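Local coordinates for protein beta-Lactamase/D-Alanine Carboxypeptidase (Pseudomonas syringae pv. tomato, PDB 5EVI) that probably hydrolyses beta-lactam antibiotics to substituted beta-amino acids, as a class C serine beta-lactamase of the AmpC type, at residues L32-T37 with Y45-A50; G149-Y154 with L296-A301. One frame throughout, in Å; residues are numbered along the deposited sequence.

Interaction 1 (L32-T37 with Y45-A50); sequences LSIAIT and YNYGVA. With SO4 (sulfate ion), chain O.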
loop_
_atom_site.group_PDB
_atom_site.type_symbol
_atom_site.label_atom_id
_atom_site.label_comp_id
_atom_site.label_asym_id
_atom_site.label_seq_id
_atom_site.Cartn_x
_atom_site.Cartn_y
_atom_site.Cartn_z
ATOM N N LEU D 32 5.097 8.140 16.664
ATOM C CA LEU D 32 4.193 7.039 16.321
ATOM C C LEU D 32 2.739 7.491 16.404
ATOM O O LEU D 32 2.302 7.994 17.452
ATOM C CB LEU D 32 4.399 5.867 17.270
ATOM C CG LEU D 32 3.601 4.588 16.978
ATOM C CD1 LEU D 32 4.324 3.807 15.892
ATOM C CD2 LEU D 32 3.426 3.731 18.217
ATOM N N SER D 33 2.005 7.315 15.308
ATOM C CA SER D 33 0.571 7.573 15.274
ATOM C C SER D 33 -0.170 6.282 14.947
ATOM O O SER D 33 0.224 5.560 14.046
ATOM C CB SER D 33 0.238 8.650 14.242
ATOM O OG SER D 33 -1.154 8.845 14.144
ATOM N N ILE D 34 -1.234 6.014 15.701
ATOM C CA ILE D 34 -2.066 4.798 15.559
ATOM C C ILE D 34 -3.525 5.236 15.416
ATOM O O ILE D 34 -3.999 6.028 16.223
ATOM C CB ILE D 34 -1.903 3.874 16.793
ATOM C CG1 ILE D 34 -0.461 3.380 16.914
ATOM C CG2 ILE D 34 -2.874 2.690 16.750
ATOM C CD1 ILE D 34 -0.114 2.713 18.235
ATOM N N ALA D 35 -4.198 4.760 14.374
ATOM C CA ALA D 35 -5.652 4.879 14.217
ATOM C C ALA D 35 -6.272 3.491 14.314
ATOM O O ALA D 35 -5.743 2.559 13.726
ATOM C CB ALA D 35 -5.966 5.477 12.861
ATOM N N ILE D 36 -7.384 3.365 15.040
ATOM C CA ILE D 36 -8.181 2.130 15.068
ATOM C C ILE D 36 -9.622 2.444 14.683
ATOM O O ILE D 36 -10.172 3.451 15.118
ATOM C CB ILE D 36 -8.172 1.464 16.469
ATOM C CG1 ILE D 36 -6.736 1.284 16.973
ATOM C CG2 ILE D 36 -8.883 0.106 16.425
ATOM C CD1 ILE D 36 -6.648 0.883 18.432
ATOM N N THR D 37 -10.241 1.569 13.888
ATOM C CA THR D 37 -11.654 1.723 13.547
ATOM C C THR D 37 -12.357 0.421 13.945
ATOM O O THR D 37 -11.824 -0.666 13.732
ATOM C CB THR D 37 -11.870 2.148 12.077
ATOM O OG1 THR D 37 -13.270 2.376 11.827
ATOM C CG2 THR D 37 -11.288 1.133 11.092
ATOM N N TYR D 45 -4.334 7.371 18.761
ATOM C CA TYR D 45 -3.286 7.247 19.761
ATOM C C TYR D 45 -1.997 7.758 19.154
ATOM O O TYR D 45 -1.507 7.192 18.180
ATOM C CB TYR D 45 -3.109 5.786 20.167
ATOM C CG TYR D 45 -4.377 5.177 20.665
ATOM C CD1 TYR D 45 -4.789 5.382 21.971
ATOM C CD2 TYR D 45 -5.197 4.434 19.820
ATOM C CE1 TYR D 45 -5.972 4.853 22.433
ATOM C CE2 TYR D 45 -6.382 3.887 20.281
ATOM C CZ TYR D 45 -6.764 4.097 21.591
ATOM O OH TYR D 45 -7.940 3.560 22.056
ATOM N N ASN D 46 -1.469 8.836 19.721
ATOM C CA ASN D 46 -0.256 9.460 19.226
ATOM C C ASN D 46 0.775 9.559 20.345
ATOM O O ASN D 46 0.429 9.860 21.492
ATOM C CB ASN D 46 -0.579 10.826 18.639
ATOM C CG ASN D 46 -1.528 10.739 17.448
ATOM O OD1 ASN D 46 -1.145 10.265 16.387
ATOM N ND2 ASN D 46 -2.767 11.202 17.619
ATOM N N TYR D 47 2.033 9.276 20.001
ATOM C CA TYR D 47 3.147 9.250 20.951
ATOM C C TYR D 47 4.393 9.853 20.313
ATOM O O TYR D 47 4.629 9.686 19.109
ATOM C CB TYR D 47 3.425 7.807 21.375
ATOM C CG TYR D 47 2.174 7.088 21.828
ATOM C CD1 TYR D 47 1.585 7.389 23.055
ATOM C CD2 TYR D 47 1.545 6.149 21.008
ATOM C CE1 TYR D 47 0.419 6.750 23.468
ATOM C CE2 TYR D 47 0.383 5.510 21.412
ATOM C CZ TYR D 47 -0.170 5.809 22.645
ATOM O OH TYR D 47 -1.325 5.180 23.040
ATOM N N GLY D 48 5.171 10.573 21.117
ATOM C CA GLY D 48 6.462 11.099 20.679
ATOM C C GLY D 48 6.347 12.307 19.770
ATOM O O GLY D 48 5.278 12.943 19.665
ATOM N N VAL D 49 7.459 12.617 19.109
ATOM C CA VAL D 49 7.569 13.810 18.272
ATOM C C VAL D 49 7.752 13.459 16.795
ATOM O O VAL D 49 8.364 12.427 16.444
ATOM C CB VAL D 49 8.702 14.745 18.777
ATOM C CG1 VAL D 49 8.462 15.118 20.243
ATOM C CG2 VAL D 49 10.080 14.117 18.608
ATOM N N ALA D 50 7.202 14.311 15.937
ATOM C CA ALA D 50 7.325 14.145 14.482
ATOM C C ALA D 50 8.712 14.554 13.985
ATOM O O ALA D 50 9.139 14.113 12.910
ATOM C CB ALA D 50 6.253 14.951 13.759
HETATM S S SO4 O . 4.827 11.262 24.565
HETATM O O1 SO4 O . 4.448 9.852 24.327
HETATM O O2 SO4 O . 4.455 11.635 25.947
HETATM O O3 SO4 O . 6.288 11.426 24.375
HETATM O O4 SO4 O . 4.115 12.134 23.605
#
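Tyr45 and Tyr47 project from one face of an antiparallel beta hairpin, and the side chains of Leu32, Ile34 and Ile36 project from the same face of the partner strand. In both tyrosines CG is anti to the carbonyl carbon (chi1 -56° and -50°), and these matching torsions send both rings the same way along that face. Leu32 and Tyr47 run side by side and point the same way. They meet through Leu32 CD2 and Tyr47 CD2, 4.1 Å apart. Ile36 instead crosses Tyr45 obliquely. Ile36 CD1 comes to 3.5 Å from Tyr45 CE2, the closest apolar approach of the contact. Ile34 touches both tyrosines in different ways: CB against Tyr45 CB, and CD1 at the edge of the Tyr47 ring, near its plane.

Leu32, Tyr45 and Tyr47 pack against helix 9-20, where Asp13 OD1 takes a hydrogen bond from the Tyr45 hydroxyl, and on the same face Leu32 and Ile34 also touch Ile341 of the neighbouring strand 337-343.

Ser33 and Asn46 are a non-hydrogen-bonded pair on the opposite face. Here side chains make the link: Ser33 OG donates to Asn46 OD1 at 2.7 Å, in the plane of the amide carbonyl. Ser33 OG is also hydrogen-bonded to Ser232 OG, and Asn46 ND2 to Ser60 OG, which fixes the rotation of the amide. The flanking pairs Leu32-Tyr47 and Ile34-Tyr45 each carry two backbone bonds. Tyr47 N to Leu32 O is 2.9 Å and lies nearly along the C=O axis.

Past Tyr47 the strand ends at Gly48, whose phi is positive. Gly48 N donates to sulfate O4 at 3.1 Å and more weakly to O1 of this ion, which Arg21 also binds and which probably came from the crystallisation liquor. Apolar contacts thus carry the tyrosine face of this pairing, while on the other face the Ser33 hydroxyl, in a buried residue, is held by two hydrogen bonds.

Interaction 2 (G149-Y154 with L296-A301); sequences GTHRTY and LNTQKA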
loop_
_atom_site.group_PDB
_atom_site.type_symbol
_atom_site.label_atom_id
_atom_site.label_comp_id
_atom_site.label_asym_id
_atom_site.label_seq_id
_atom_site.Cartn_x
_atom_site.Cartn_y
_atom_site.Cartn_z
ATOM N N GLY D 149 1.979 -15.521 -13.873
ATOM C CA GLY D 149 1.198 -16.193 -12.840
ATOM C C GLY D 149 1.826 -17.415 -12.194
ATOM O O GLY D 149 1.268 -17.952 -11.234
ATOM N N THR D 150 2.994 -17.841 -12.679
ATOM C CA THR D 150 3.640 -19.049 -12.172
ATOM C C THR D 150 4.517 -18.752 -10.974
ATOM O O THR D 150 4.749 -19.621 -10.143
ATOM C CB THR D 150 4.464 -19.740 -13.266
ATOM O OG1 THR D 150 5.503 -18.871 -13.711
ATOM C CG2 THR D 150 3.577 -20.081 -14.458
ATOM N N HIS D 151 5.022 -17.521 -10.887
ATOM C CA HIS D 151 5.808 -17.095 -9.731
ATOM C C HIS D 151 5.434 -15.667 -9.344
ATOM O O HIS D 151 4.714 -14.982 -10.087
ATOM C CB HIS D 151 7.308 -17.214 -10.011
ATOM C CG HIS D 151 7.778 -18.614 -10.292
ATOM N ND1 HIS D 151 7.568 -19.246 -11.501
ATOM C CD2 HIS D 151 8.465 -19.492 -9.524
ATOM C CE1 HIS D 151 8.104 -20.452 -11.464
ATOM N NE2 HIS D 151 8.657 -20.627 -10.277
ATOM N N ARG D 152 5.904 -15.249 -8.172
ATOM C CA ARG D 152 5.608 -13.929 -7.615
ATOM C C ARG D 152 6.901 -13.262 -7.135
ATOM O O ARG D 152 7.585 -13.790 -6.250
ATOM C CB ARG D 152 4.601 -14.064 -6.478
ATOM C CG ARG D 152 3.969 -12.741 -5.992
ATOM C CD ARG D 152 4.807 -12.105 -4.902
ATOM N NE ARG D 152 4.063 -11.155 -4.070
ATOM C CZ ARG D 152 4.578 -10.524 -3.011
ATOM N NH1 ARG D 152 5.836 -10.739 -2.622
ATOM N NH2 ARG D 152 3.817 -9.672 -2.325
ATOM N N THR D 153 7.188 -12.093 -7.709
ATOM C CA THR D 153 8.388 -11.323 -7.433
ATOM C C THR D 153 7.961 -9.875 -7.196
ATOM O O THR D 153 7.656 -9.135 -8.121
ATOM C CB THR D 153 9.380 -11.468 -8.602
ATOM O OG1 THR D 153 9.576 -12.859 -8.828
ATOM C CG2 THR D 153 10.723 -10.830 -8.312
ATOM N N TYR D 154 7.901 -9.503 -5.929
ATOM C CA TYR D 154 7.507 -8.141 -5.528
ATOM C C TYR D 154 8.449 -7.137 -6.204
ATOM O O TYR D 154 9.661 -7.283 -6.092
ATOM C CB TYR D 154 7.615 -8.019 -4.021
ATOM C CG TYR D 154 7.064 -6.749 -3.441
ATOM C CD1 TYR D 154 5.713 -6.653 -3.122
ATOM C CD2 TYR D 154 7.892 -5.651 -3.164
ATOM C CE1 TYR D 154 5.186 -5.508 -2.561
ATOM C CE2 TYR D 154 7.373 -4.493 -2.595
ATOM C CZ TYR D 154 6.015 -4.426 -2.300
ATOM O OH TYR D 154 5.475 -3.285 -1.737
ATOM N N LEU D 296 10.237 -10.874 -0.301
ATOM C CA LEU D 296 10.741 -10.054 -1.412
ATOM C C LEU D 296 11.425 -10.870 -2.529
ATOM O O LEU D 296 11.559 -10.379 -3.643
ATOM C CB LEU D 296 11.703 -8.967 -0.911
ATOM C CG LEU D 296 11.113 -7.874 -0.004
ATOM C CD1 LEU D 296 12.197 -6.970 0.574
ATOM C CD2 LEU D 296 10.073 -7.061 -0.761
ATOM N N ASN D 297 11.851 -12.099 -2.247
ATOM C CA ASN D 297 12.443 -12.961 -3.276
ATOM C C ASN D 297 11.371 -13.744 -4.022
ATOM O O ASN D 297 10.254 -13.861 -3.555
ATOM C CB ASN D 297 13.450 -13.930 -2.665
ATOM C CG ASN D 297 14.647 -13.229 -2.038
ATOM O OD1 ASN D 297 15.415 -13.862 -1.320
ATOM N ND2 ASN D 297 14.805 -11.927 -2.289
ATOM N N THR D 298 11.741 -14.306 -5.168
ATOM C CA THR D 298 10.781 -14.947 -6.067
ATOM C C THR D 298 10.235 -16.235 -5.459
ATOM O O THR D 298 11.002 -17.108 -5.080
ATOM C CB THR D 298 11.418 -15.209 -7.441
ATOM O OG1 THR D 298 11.796 -13.949 -8.013
ATOM C CG2 THR D 298 10.452 -15.900 -8.381
ATOM N N GLN D 299 8.907 -16.322 -5.352
ATOM C CA GLN D 299 8.212 -17.490 -4.801
ATOM C C GLN D 299 7.384 -18.120 -5.898
ATOM O O GLN D 299 7.021 -17.444 -6.855
ATOM C CB GLN D 299 7.235 -17.091 -3.684
ATOM C CG GLN D 299 7.827 -17.006 -2.286
ATOM C CD GLN D 299 8.574 -15.721 -2.047
ATOM O OE1 GLN D 299 9.712 -15.729 -1.571
ATOM N NE2 GLN D 299 7.941 -14.596 -2.384
ATOM N N LYS D 300 7.071 -19.403 -5.735
ATOM C CA LYS D 300 6.071 -20.064 -6.563
ATOM C C LYS D 300 4.683 -19.515 -6.213
ATOM O O LYS D 300 4.398 -19.213 -5.051
ATOM C CB LYS D 300 6.098 -21.576 -6.340
ATOM C CG LYS D 300 5.055 -22.323 -7.156
ATOM C CD LYS D 300 5.491 -23.747 -7.498
ATOM C CE LYS D 300 4.607 -24.349 -8.577
ATOM N NZ LYS D 300 3.150 -24.195 -8.287
ATOM N N ALA D 301 3.837 -19.387 -7.230
ATOM C CA ALA D 301 2.458 -18.949 -7.053
ATOM C C ALA D 301 1.523 -19.861 -7.839
ATOM O O ALA D 301 1.940 -20.509 -8.799
ATOM C CB ALA D 301 2.289 -17.507 -7.511
HETATM O O HOH W 1 3.674 -21.970 -10.738
HETATM O O HOH W 2 11.764 -8.411 -5.123
#
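A short antiparallel ladder adds strand 151-152 to the edge of the large sheet of this class C beta-lactamase fold, beside the start of strand 299-308. His151 and Lys300 are its non-hydrogen-bonded pair, Arg152 and Gln299 its hydrogen-bonded pair. Arg152 N donates to Gln299 O at 2.8 Å, in the carbonyl plane. Gln299 N returns a bond to Arg152 O from above the carbonyl plane. Ala301 N bonds Thr150 O, again from above the plane.

Next to this ladder, Thr153 and Thr298 cross obliquely and join through their hydroxyls, with Thr153 OG1 to Thr298 OG1 at 2.6 Å. Both OG1 atoms are anti to their own carbonyl carbons. Thr298 CG2 also packs 3.8 Å from His151 CB. At the far end Leu296 lies alongside Tyr154, and Leu296 CD2 reaches Tyr154 CD2 at 3.5 Å.

A second shell sets these groups. His151 ND1 donates to Thr150 OG1 at 3.0 Å, with the hydroxyl near the ring plane. Thr150 OG1 is also hydrogen-bonded to Leu147 O, and Thr153 OG1 to Tyr146 OH. Arg152 bends at chi2 (-89°) and forms a salt bridge with Glu276, while Gln299 NE2 turns back to Met295 O.

Two residues past the strand, the chain reaches Tyr154, in the probable active site. Its hydroxyl is hydrogen-bonded to Ser68 OG, Lys71 NZ and Lys318 NZ, consistent with the SxxK, YxN and KTG elements of class C beta-lactamases. The nearby lysines would probably favour a lowered tyrosine pKa. Water 2 spans the same end, donating to Tyr154 O at 2.6 Å and to Leu296 O at 2.5 Å.

How the interactions relate
From the N terminus, the chain runs through helix 9-20 into strand 31-38, turns, and returns along strand 43-48. Interaction 1 closes this hairpin, with only seven residues between its segments. Interaction 2 opens later and closes a loop of 141 residues, rich in helix, between 149-154 and 296-301. The two are in series and neither nest nor cross. Both belong to the same antiparallel sheet, whose outermost strands within the chain are 43-48 and 151-152. Interaction 1 pairs the first of these with its neighbour, and interaction 2 pairs the second. They lie on opposite sides of the chain's centre, with their own centres about 34 Å apart.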